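Local structure of lipid-transfer protein (Thermomonospora curvata, 6OK1) at residues D49-T55 and L73-V79; L29-V34 and V106-N112; A7-I13 and A223-T229; A86-V90 and H346-I351. The protein is of unknown function but belongs to the thiolase superfamily, its chain joining an N-terminal and a C-terminal thiolase-like half. All blocks are in the same frame, centred on the assembly; numbering follows the deposited sequence.

Contact 1 (D49-T55 and L73-V79); sequences DGLVTFT and LKFFSRV
R78 lays its guanidinium alongside T53 and bonds F54 O across a parallel pair, strands 50-54 and 75-79, which belong to a beta-alpha-beta unit whose connecting helix is 61-68. Four residue pairs run in register, from L51 with F76 to F54 with V79, and the strand axes lie 4.7 Å apart. Backbone bonds alternate in direction along the ladder: L51 N donates to F75 O at 3.0 Å and T53 N to S77 O, while V79 N returns a bond to T53 O at 3.3 Å.

D49 opens the pairing with its carbonyl: D49 O receives K74 N at 2.8 Å, whereas a second approach from F75 N is weak. The carboxylate of D49 turns to the other side, where its oxygens accept the backbone N of E103 and V104, at the start of strand 104-112, near the sodium ion held by V48, I70 and E72. A water also donates to OD2.

L51 meets L73, just ahead of the second strand, at about a right angle, CG against CD2 at 4.0 Å. On the reverse face V52 CG2 touches F75 CE2 at 3.5 Å. Strand 75-79 is the outermost within the chain, and Q247 of a second subunit bonds F76 N through OE1.

R78 folds back at chi2 (-66°), which brings T53 CG2 3.2 Å above one face of its guanidinium, offset toward the rim. E61 forms a salt bridge with NH2 and D57 O bonds NH1. That same NH1 also donates to F54 O at 2.8 Å, with an N-H...O angle of 147°.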
# COMPACT_ATOMS: atom_id res chain seq x y z
N ASP A 49 -2.34 -17.12 8.41
CA ASP A 49 -2.36 -17.17 6.95
C ASP A 49 -2.64 -15.81 6.33
O ASP A 49 -2.80 -15.72 5.10
CB ASP A 49 -3.37 -18.22 6.45
CG ASP A 49 -4.76 -18.06 7.01
OD1 ASP A 49 -5.03 -17.05 7.69
OD2 ASP A 49 -5.60 -18.96 6.76
N GLY A 50 -2.67 -14.75 7.13
CA GLY A 50 -2.87 -13.41 6.59
C GLY A 50 -2.08 -12.38 7.37
O GLY A 50 -1.91 -12.48 8.59
N LEU A 51 -1.62 -11.34 6.65
CA LEU A 51 -0.92 -10.21 7.26
C LEU A 51 -1.39 -8.92 6.61
O LEU A 51 -1.44 -8.82 5.39
CB LEU A 51 0.60 -10.32 7.08
CG LEU A 51 1.31 -11.39 7.94
CD1 LEU A 51 2.80 -11.48 7.60
CD2 LEU A 51 1.13 -11.14 9.43
N VAL A 52 -1.68 -7.92 7.44
CA VAL A 52 -2.13 -6.60 6.98
C VAL A 52 -1.29 -5.53 7.66
O VAL A 52 -1.07 -5.58 8.87
CB VAL A 52 -3.63 -6.38 7.26
CG1 VAL A 52 -4.08 -5.07 6.64
CG2 VAL A 52 -4.49 -7.55 6.69
N THR A 53 -0.81 -4.55 6.90
CA THR A 53 -0.13 -3.42 7.53
C THR A 53 -0.42 -2.16 6.72
O THR A 53 -1.32 -2.13 5.88
CB THR A 53 1.37 -3.70 7.72
OG1 THR A 53 1.99 -2.65 8.45
CG2 THR A 53 2.10 -3.86 6.40
N PHE A 54 0.30 -1.09 7.04
CA PHE A 54 0.17 0.20 6.38
C PHE A 54 1.03 0.24 5.12
O PHE A 54 2.08 -0.40 5.04
CB PHE A 54 0.66 1.34 7.29
CG PHE A 54 -0.18 1.61 8.54
CD1 PHE A 54 -0.98 0.63 9.17
CD2 PHE A 54 -0.09 2.87 9.13
CE1 PHE A 54 -1.67 0.93 10.34
CE2 PHE A 54 -0.80 3.17 10.31
CZ PHE A 54 -1.59 2.22 10.89
N THR A 55 0.65 1.10 4.17
CA THR A 55 1.47 1.21 2.95
C THR A 55 2.92 1.57 3.27
O THR A 55 3.85 1.06 2.63
CB THR A 55 0.86 2.24 1.98
OG1 THR A 55 0.52 3.43 2.69
CG2 THR A 55 -0.37 1.72 1.39
N LEU A 73 1.25 -17.46 3.10
CA LEU A 73 0.15 -16.53 3.28
C LEU A 73 -0.87 -16.67 2.17
O LEU A 73 -0.52 -16.78 0.99
CB LEU A 73 0.64 -15.10 3.29
CG LEU A 73 1.66 -14.71 4.37
CD1 LEU A 73 2.25 -13.35 4.05
CD2 LEU A 73 1.01 -14.68 5.73
N LYS A 74 -2.14 -16.59 2.55
CA LYS A 74 -3.25 -16.51 1.61
C LYS A 74 -3.84 -15.10 1.53
O LYS A 74 -4.79 -14.89 0.77
CB LYS A 74 -4.34 -17.50 2.02
CG LYS A 74 -3.85 -18.93 1.94
CD LYS A 74 -4.95 -19.91 2.39
CE LYS A 74 -4.55 -21.35 2.28
NZ LYS A 74 -5.61 -22.25 2.86
N PHE A 75 -3.33 -14.16 2.32
CA PHE A 75 -3.90 -12.81 2.37
C PHE A 75 -2.82 -11.84 2.81
O PHE A 75 -2.13 -12.08 3.82
CB PHE A 75 -5.10 -12.77 3.35
CG PHE A 75 -5.81 -11.45 3.37
CD1 PHE A 75 -6.52 -11.01 2.26
CD2 PHE A 75 -5.82 -10.68 4.51
CE1 PHE A 75 -7.19 -9.82 2.28
CE2 PHE A 75 -6.50 -9.46 4.52
CZ PHE A 75 -7.18 -9.05 3.43
N PHE A 76 -2.62 -10.77 2.03
CA PHE A 76 -1.66 -9.74 2.41
C PHE A 76 -2.04 -8.45 1.70
O PHE A 76 -2.08 -8.41 0.46
CB PHE A 76 -0.20 -10.16 2.11
CG PHE A 76 -0.03 -10.92 0.81
CD1 PHE A 76 -0.27 -12.30 0.75
CD2 PHE A 76 0.39 -10.27 -0.32
CE1 PHE A 76 -0.12 -12.99 -0.44
CE2 PHE A 76 0.56 -10.95 -1.53
CZ PHE A 76 0.30 -12.32 -1.58
N SER A 77 -2.29 -7.39 2.47
CA SER A 77 -2.84 -6.16 1.93
C SER A 77 -2.33 -4.99 2.75
O SER A 77 -1.83 -5.16 3.87
CB SER A 77 -4.38 -6.17 1.96
OG SER A 77 -4.84 -6.15 3.32
N ARG A 78 -2.50 -3.81 2.18
CA ARG A 78 -2.11 -2.56 2.82
C ARG A 78 -3.26 -1.58 2.75
O ARG A 78 -4.09 -1.61 1.84
CB ARG A 78 -0.91 -1.90 2.17
CG ARG A 78 0.28 -2.81 1.99
CD ARG A 78 0.89 -3.25 3.28
NE ARG A 78 2.13 -3.96 2.99
CZ ARG A 78 3.36 -3.46 3.07
NH1 ARG A 78 3.60 -2.21 3.46
NH2 ARG A 78 4.40 -4.26 2.79
N VAL A 79 -3.29 -0.66 3.72
CA VAL A 79 -4.17 0.49 3.67
C VAL A 79 -3.30 1.73 3.82
O VAL A 79 -2.33 1.72 4.59
CB VAL A 79 -5.25 0.41 4.77
CG1 VAL A 79 -6.13 1.66 4.72
CG2 VAL A 79 -6.11 -0.86 4.58
O HOH W 1 -7.39 -20.29 5.08

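Contact 2 (L29-V34 and V106-N112); sequences LACEAV and VCYRAFN
Helix-on-sheet packing in the N-terminal thiolase half sets L29, A30 and V34 of helix 26-40 against alternate residues of strand 104-112. The two short segments run broadly antiparallel, at 143°, with their axes 7.6 Å apart, and the interface is made of van der Waals contacts alone.

Closest approach of the backbones comes at two small residues: A110 CB lies 3.4 Å from A30 N and 3.8 Å from A30 CB. The methyl group of A110 is thus pressed on the first turn of the segment, and L29 CB touches the same methyl, at 3.8 Å from A110 CB. One turn on, V34 places CG2 in the angle between two strand residues, 3.9 Å from Y108 CB and 4.0 Å from V106 CG1. The ring of Y108 stands between its own backbone N and carbonyl carbon (chi1 65°), rising on the helix side, where it passes obliquely by A30 CB; its hydroxyl reaches S59 O. At the opposite end L29 extends CD1 along the strand to F111 O and, at 3.4 Å, to N112 OD1. The N112 amide is itself anchored by S22 at OD1 and by R24 O at ND2, so the leucine methyl lies against a polar group already held in position.

Within the sheet, strand 104-112 runs between strand 50-54 and strand 219-228, and V34 spans to the latter by touching A223 as well as V106. Helix 61-68 lies alongside, contacting C31 of helix 26-40 and, through V64, the ring of Y108.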
# COMPACT_ATOMS: atom_id res chain seq x y z
N LEU A 29 11.14 -5.02 15.67
CA LEU A 29 9.97 -4.60 16.44
C LEU A 29 8.70 -5.26 15.91
O LEU A 29 7.83 -5.66 16.69
CB LEU A 29 9.84 -3.09 16.40
CG LEU A 29 10.99 -2.26 17.00
CD1 LEU A 29 10.76 -0.79 16.75
CD2 LEU A 29 11.09 -2.53 18.52
N ALA A 30 8.53 -5.28 14.59
CA ALA A 30 7.36 -5.90 14.00
C ALA A 30 7.29 -7.36 14.37
O ALA A 30 6.24 -7.85 14.78
CB ALA A 30 7.37 -5.75 12.48
N CYS A 31 8.41 -8.07 14.27
CA CYS A 31 8.41 -9.48 14.60
C CYS A 31 8.10 -9.70 16.08
O CYS A 31 7.34 -10.62 16.42
CB CYS A 31 9.76 -10.10 14.24
SG CYS A 31 10.03 -10.19 12.48
N GLU A 32 8.65 -8.88 16.96
CA GLU A 32 8.35 -9.04 18.38
C GLU A 32 6.86 -8.86 18.65
O GLU A 32 6.24 -9.66 19.36
CB GLU A 32 9.16 -8.07 19.24
CG GLU A 32 10.63 -8.42 19.33
CD GLU A 32 11.42 -7.43 20.15
OE1 GLU A 32 10.82 -6.73 21.00
OE2 GLU A 32 12.65 -7.36 19.95
N ALA A 33 6.27 -7.78 18.13
CA ALA A 33 4.86 -7.50 18.39
C ALA A 33 3.97 -8.60 17.81
O ALA A 33 3.01 -9.05 18.45
CB ALA A 33 4.50 -6.13 17.80
N VAL A 34 4.30 -9.06 16.60
CA VAL A 34 3.49 -10.08 15.93
C VAL A 34 3.53 -11.38 16.72
O VAL A 34 2.49 -11.99 16.98
CB VAL A 34 3.99 -10.27 14.50
CG1 VAL A 34 3.49 -11.54 13.88
CG2 VAL A 34 3.59 -9.06 13.64
N VAL A 106 -2.93 -11.33 11.09
CA VAL A 106 -2.26 -10.41 12.00
C VAL A 106 -2.14 -9.04 11.35
O VAL A 106 -1.62 -8.92 10.24
CB VAL A 106 -0.88 -10.94 12.44
CG1 VAL A 106 -0.31 -10.06 13.51
CG2 VAL A 106 -1.01 -12.38 12.96
N CYS A 107 -2.61 -8.01 12.05
CA CYS A 107 -2.49 -6.62 11.64
C CYS A 107 -1.37 -5.99 12.47
O CYS A 107 -1.35 -6.18 13.68
CB CYS A 107 -3.80 -5.87 11.87
SG CYS A 107 -5.26 -6.71 11.25
N TYR A 108 -0.45 -5.27 11.82
CA TYR A 108 0.70 -4.76 12.58
C TYR A 108 1.20 -3.42 12.03
O TYR A 108 0.93 -3.04 10.90
CB TYR A 108 1.86 -5.77 12.59
CG TYR A 108 2.48 -6.03 11.22
CD1 TYR A 108 1.97 -7.00 10.39
CD2 TYR A 108 3.59 -5.32 10.78
CE1 TYR A 108 2.54 -7.25 9.15
CE2 TYR A 108 4.15 -5.55 9.52
CZ TYR A 108 3.62 -6.52 8.73
OH TYR A 108 4.14 -6.78 7.50
N ARG A 109 1.96 -2.72 12.88
CA ARG A 109 2.70 -1.53 12.50
C ARG A 109 3.86 -1.43 13.47
O ARG A 109 3.67 -1.57 14.68
CB ARG A 109 1.81 -0.28 12.57
CG ARG A 109 2.44 0.99 12.02
CD ARG A 109 2.50 0.98 10.51
NE ARG A 109 2.99 2.26 9.98
CZ ARG A 109 4.24 2.53 9.66
NH1 ARG A 109 5.21 1.62 9.75
NH2 ARG A 109 4.54 3.76 9.22
N ALA A 110 5.06 -1.21 12.95
CA ALA A 110 6.21 -1.01 13.81
C ALA A 110 7.20 -0.05 13.17
O ALA A 110 7.43 -0.11 11.96
CB ALA A 110 6.90 -2.34 14.13
N PHE A 111 7.77 0.84 13.97
CA PHE A 111 8.70 1.81 13.41
C PHE A 111 9.58 2.40 14.50
O PHE A 111 9.30 2.30 15.71
CB PHE A 111 7.97 2.94 12.65
CG PHE A 111 6.77 3.52 13.35
CD1 PHE A 111 6.82 3.95 14.67
CD2 PHE A 111 5.59 3.73 12.64
CE1 PHE A 111 5.70 4.54 15.29
CE2 PHE A 111 4.47 4.32 13.24
CZ PHE A 111 4.53 4.72 14.58
N ASN A 112 10.66 3.04 14.05
CA ASN A 112 11.49 3.90 14.88
C ASN A 112 11.30 5.35 14.46
O ASN A 112 12.18 5.97 13.88
CB ASN A 112 12.95 3.50 14.73
CG ASN A 112 13.25 2.19 15.38
OD1 ASN A 112 12.81 1.92 16.50
ND2 ASN A 112 13.99 1.34 14.68

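Contact 3 (A7-I13 and A223-T229); sequences AAAIAGI and ALVVVST
Strands 8-13 and 223-228 of the thiolase-type fold pair antiparallel, at 139° with a closest axis approach of 4.5 Å, and a classic beta bulge sets A11 and G12 together opposite V225. Around the bulge V225 uses both backbone groups: V225 O accepts A11 N at 2.9 Å, and V225 N donates to G12 O at 2.8 Å. Before it A9 and V227 form a hydrogen-bonded pair whose two bonds run nearly straight along their carbonyls. The shift of one residue after I10 keeps I10 with V226 and I13 with L224 on a single face despite the extra residue.

That face is apolar and lies under helices 86-98 and 348-359. I10 CG1 meets V226 CG2 obliquely at 4.0 Å, and A8 CB touches the other methyl of that valine, CG1. I13 carries CG1 between its backbone N and carbonyl carbon (chi1 64°), which leaves CG2 to make the contact, 3.8 Å from L224 CD2, while the longer branch leads away. On the reverse side A11 CB rests on V227 CG2 at 4.0 Å, and V225 packs on A37 and A41 in and after helix 26-40. In the sheet the pair is flanked by strand 104-112 and strand 240-248.

The pairing ends where the second strand turns into helix 229-232. S228 OG caps that helix at R231 N, T229 OG1 bonds G6 O, and T229 N reaches A7 O at 2.9 Å from 37° above the carbonyl plane.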
# COMPACT_ATOMS: atom_id res chain seq x y z
N ALA A 7 -18.75 -11.21 12.59
CA ALA A 7 -18.23 -12.48 12.07
C ALA A 7 -16.82 -12.76 12.57
O ALA A 7 -16.42 -13.93 12.68
CB ALA A 7 -18.25 -12.45 10.54
N ALA A 8 -16.05 -11.71 12.84
CA ALA A 8 -14.66 -11.86 13.25
C ALA A 8 -14.43 -11.15 14.57
O ALA A 8 -15.21 -10.29 15.00
CB ALA A 8 -13.71 -11.25 12.20
N ALA A 9 -13.32 -11.51 15.21
CA ALA A 9 -13.02 -10.93 16.49
C ALA A 9 -11.51 -10.80 16.68
O ALA A 9 -10.73 -11.59 16.14
CB ALA A 9 -13.60 -11.80 17.62
N ILE A 10 -11.10 -9.85 17.52
CA ILE A 10 -9.71 -9.73 17.95
C ILE A 10 -9.50 -10.62 19.17
O ILE A 10 -10.12 -10.43 20.22
CB ILE A 10 -9.32 -8.28 18.26
CG1 ILE A 10 -9.47 -7.41 17.01
CG2 ILE A 10 -7.87 -8.25 18.78
CD1 ILE A 10 -9.20 -5.94 17.23
N ALA A 11 -8.60 -11.57 19.02
CA ALA A 11 -8.31 -12.56 20.04
C ALA A 11 -6.95 -12.37 20.67
O ALA A 11 -6.71 -12.93 21.74
CB ALA A 11 -8.38 -13.96 19.44
N GLY A 12 -6.07 -11.61 20.03
CA GLY A 12 -4.73 -11.40 20.55
C GLY A 12 -4.26 -9.99 20.28
O GLY A 12 -4.54 -9.42 19.22
N ILE A 13 -3.53 -9.45 21.26
CA ILE A 13 -2.83 -8.18 21.16
C ILE A 13 -1.39 -8.39 21.62
O ILE A 13 -1.10 -9.18 22.53
CB ILE A 13 -3.51 -7.05 21.96
CG1 ILE A 13 -3.50 -7.37 23.47
CG2 ILE A 13 -4.94 -6.84 21.44
CD1 ILE A 13 -4.14 -6.29 24.32
N ALA A 223 0.73 -5.19 17.34
CA ALA A 223 0.11 -6.20 16.49
C ALA A 223 -1.20 -6.66 17.10
O ALA A 223 -1.44 -6.51 18.30
CB ALA A 223 1.02 -7.41 16.26
N LEU A 224 -2.09 -7.17 16.24
CA LEU A 224 -3.44 -7.58 16.60
C LEU A 224 -3.77 -8.83 15.80
O LEU A 224 -3.53 -8.85 14.60
CB LEU A 224 -4.47 -6.49 16.25
CG LEU A 224 -4.17 -5.06 16.70
CD1 LEU A 224 -4.99 -4.07 15.92
CD2 LEU A 224 -4.45 -4.87 18.18
N VAL A 225 -4.34 -9.86 16.46
CA VAL A 225 -4.71 -11.12 15.82
C VAL A 225 -6.23 -11.18 15.65
O VAL A 225 -6.98 -11.06 16.62
CB VAL A 225 -4.23 -12.33 16.65
CG1 VAL A 225 -4.76 -13.62 16.05
CG2 VAL A 225 -2.73 -12.36 16.67
N VAL A 226 -6.68 -11.40 14.41
CA VAL A 226 -8.10 -11.44 14.08
C VAL A 226 -8.42 -12.85 13.61
O VAL A 226 -7.70 -13.41 12.78
CB VAL A 226 -8.44 -10.40 13.00
CG1 VAL A 226 -9.93 -10.48 12.56
CG2 VAL A 226 -8.13 -8.98 13.53
N VAL A 227 -9.50 -13.43 14.15
CA VAL A 227 -9.97 -14.75 13.75
C VAL A 227 -11.49 -14.71 13.65
O VAL A 227 -12.12 -13.70 13.98
CB VAL A 227 -9.53 -15.85 14.76
CG1 VAL A 227 -8.04 -15.99 14.77
CG2 VAL A 227 -10.03 -15.50 16.14
N SER A 228 -12.10 -15.83 13.24
CA SER A 228 -13.55 -15.87 13.30
C SER A 228 -14.01 -15.80 14.75
O SER A 228 -13.30 -16.21 15.68
CB SER A 228 -14.09 -17.15 12.65
OG SER A 228 -13.79 -18.27 13.46
N THR A 229 -15.21 -15.28 14.95
CA THR A 229 -15.76 -15.24 16.30
C THR A 229 -15.88 -16.65 16.88
O THR A 229 -15.58 -16.86 18.07
CB THR A 229 -17.10 -14.49 16.29
OG1 THR A 229 -16.87 -13.11 15.94
CG2 THR A 229 -17.76 -14.54 17.64

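Contact 4 (A86-V90 and H346-I351)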
# COMPACT_ATOMS: atom_id res chain seq x y z
N ALA A 86 -5.36 2.74 10.56
CA ALA A 86 -5.22 1.79 11.66
C ALA A 86 -6.41 0.86 11.77
O ALA A 86 -6.26 -0.36 11.86
CB ALA A 86 -5.01 2.55 12.97
N CYS A 87 -7.62 1.42 11.78
CA CYS A 87 -8.82 0.58 11.91
C CYS A 87 -9.13 -0.14 10.60
O CYS A 87 -9.68 -1.25 10.62
CB CYS A 87 -9.98 1.46 12.35
SG CYS A 87 -9.80 1.99 14.08
N GLY A 88 -8.75 0.45 9.47
CA GLY A 88 -8.86 -0.23 8.19
C GLY A 88 -8.10 -1.53 8.12
O GLY A 88 -8.55 -2.47 7.45
N THR A 89 -6.94 -1.64 8.80
CA THR A 89 -6.23 -2.91 8.75
C THR A 89 -7.06 -4.00 9.40
O THR A 89 -7.09 -5.15 8.92
CB THR A 89 -4.84 -2.84 9.42
OG1 THR A 89 -4.97 -2.69 10.84
CG2 THR A 89 -3.97 -1.76 8.81
N VAL A 90 -7.79 -3.65 10.46
CA VAL A 90 -8.66 -4.62 11.10
C VAL A 90 -9.90 -4.91 10.24
O VAL A 90 -10.36 -6.05 10.20
CB VAL A 90 -9.04 -4.13 12.50
CG1 VAL A 90 -10.06 -5.09 13.15
CG2 VAL A 90 -7.79 -4.03 13.38
N HIS A 346 0.58 5.45 15.50
CA HIS A 346 -0.36 5.74 14.43
C HIS A 346 -1.69 5.00 14.63
O HIS A 346 -2.26 4.45 13.68
CB HIS A 346 0.26 5.42 13.07
CG HIS A 346 1.44 6.27 12.73
ND1 HIS A 346 1.99 6.32 11.47
CD2 HIS A 346 2.18 7.12 13.49
CE1 HIS A 346 3.02 7.16 11.46
NE2 HIS A 346 3.15 7.65 12.68
N GLY A 347 -2.19 5.04 15.88
CA GLY A 347 -3.53 4.58 16.23
C GLY A 347 -3.63 3.12 16.62
O GLY A 347 -4.61 2.72 17.25
N MET A 348 -2.63 2.31 16.26
CA MET A 348 -2.74 0.88 16.49
C MET A 348 -2.81 0.53 17.96
O MET A 348 -3.55 -0.39 18.35
CB MET A 348 -1.57 0.17 15.82
CG MET A 348 -1.61 0.28 14.32
SD MET A 348 -3.02 -0.60 13.54
CE MET A 348 -2.39 -2.27 13.43
N ASN A 349 -2.05 1.24 18.80
CA ASN A 349 -2.11 0.99 20.23
C ASN A 349 -3.47 1.38 20.82
O ASN A 349 -3.86 0.82 21.84
CB ASN A 349 -0.96 1.69 20.97
CG ASN A 349 -0.86 3.18 20.67
OD1 ASN A 349 -0.97 3.60 19.53
ND2 ASN A 349 -0.61 3.98 21.71
N GLY A 350 -4.22 2.26 20.16
CA GLY A 350 -5.56 2.56 20.62
C GLY A 350 -6.53 1.41 20.38
O GLY A 350 -7.44 1.17 21.18
N ILE A 351 -6.36 0.69 19.27
CA ILE A 351 -7.18 -0.49 19.06
C ILE A 351 -6.92 -1.50 20.16
O ILE A 351 -7.84 -2.12 20.69
CB ILE A 351 -6.93 -1.08 17.65
CG1 ILE A 351 -7.23 -0.03 16.56
CG2 ILE A 351 -7.81 -2.29 17.42
CD1 ILE A 351 -6.84 -0.43 15.13
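The flat group of H346 that meets the other segment is its peptide carbonyl, with H346 O 3.4 Å from A86 CB, while its imidazole leads away. That ring contacts F111 with planes at about 55° and Y344 at about 45°, and E113 bonds its NE2. The second planar group is the carbonyl of A86, whose oxygen is met from several sides: T89 OG1, three residues on, donates to it at 2.9 Å, I351 CD1 approaches to 3.3 Å, and M348 SD lies 3.7 Å away.

The methyl group of A86 packs against the turn that starts helix 348-359, touching H346 O, the carbonyl carbon of G347, which occupies the N-cap position, and the sulfur of M348. The thioether chain is bent at chi2 (-66°) and again at chi3, curling back to the A86 segment; its CE comes obliquely to T89 OG1 at 3.7 Å. I351, one turn further on, points CD1 into the start of the other segment. There it meets C87 SG at 4.0 Å on one side and V90 CG2 at 4.1 Å on another, the valine and isoleucine sliding past each other in opposite directions.

Strand residues pack on both segments: F54 touches T89 and M348, L224 touches V90 and I351, and L385 touches C87. A helix from each thiolase half, buried here in the interior, is consistent with the central helical layer between the two sheets of the alpha-beta-alpha-beta-alpha thiolase fold.

Contacts 1, 2 and 3 share one mixed sheet, in which strands 75-79, 50-54, 104-112, 219-228 and 8-15 follow side by side. Their loops are nested: contact 1 closes inside contact 2, and contact 2 inside contact 3, so the chain's first strand pairs with one formed some 200 residues later. Contact 4 opens after contact 1 has closed, crosses contacts 2 and 3 along the chain, and links the N-terminal to the C-terminal thiolase half. Its centre lies about 4 Å from that of the chain and 12 to 14 Å from the other contact centres. V52 and F54 of contact 1, C107 of contact 2 and L224 of contact 3 all touch it, tying the sheet to the central helices.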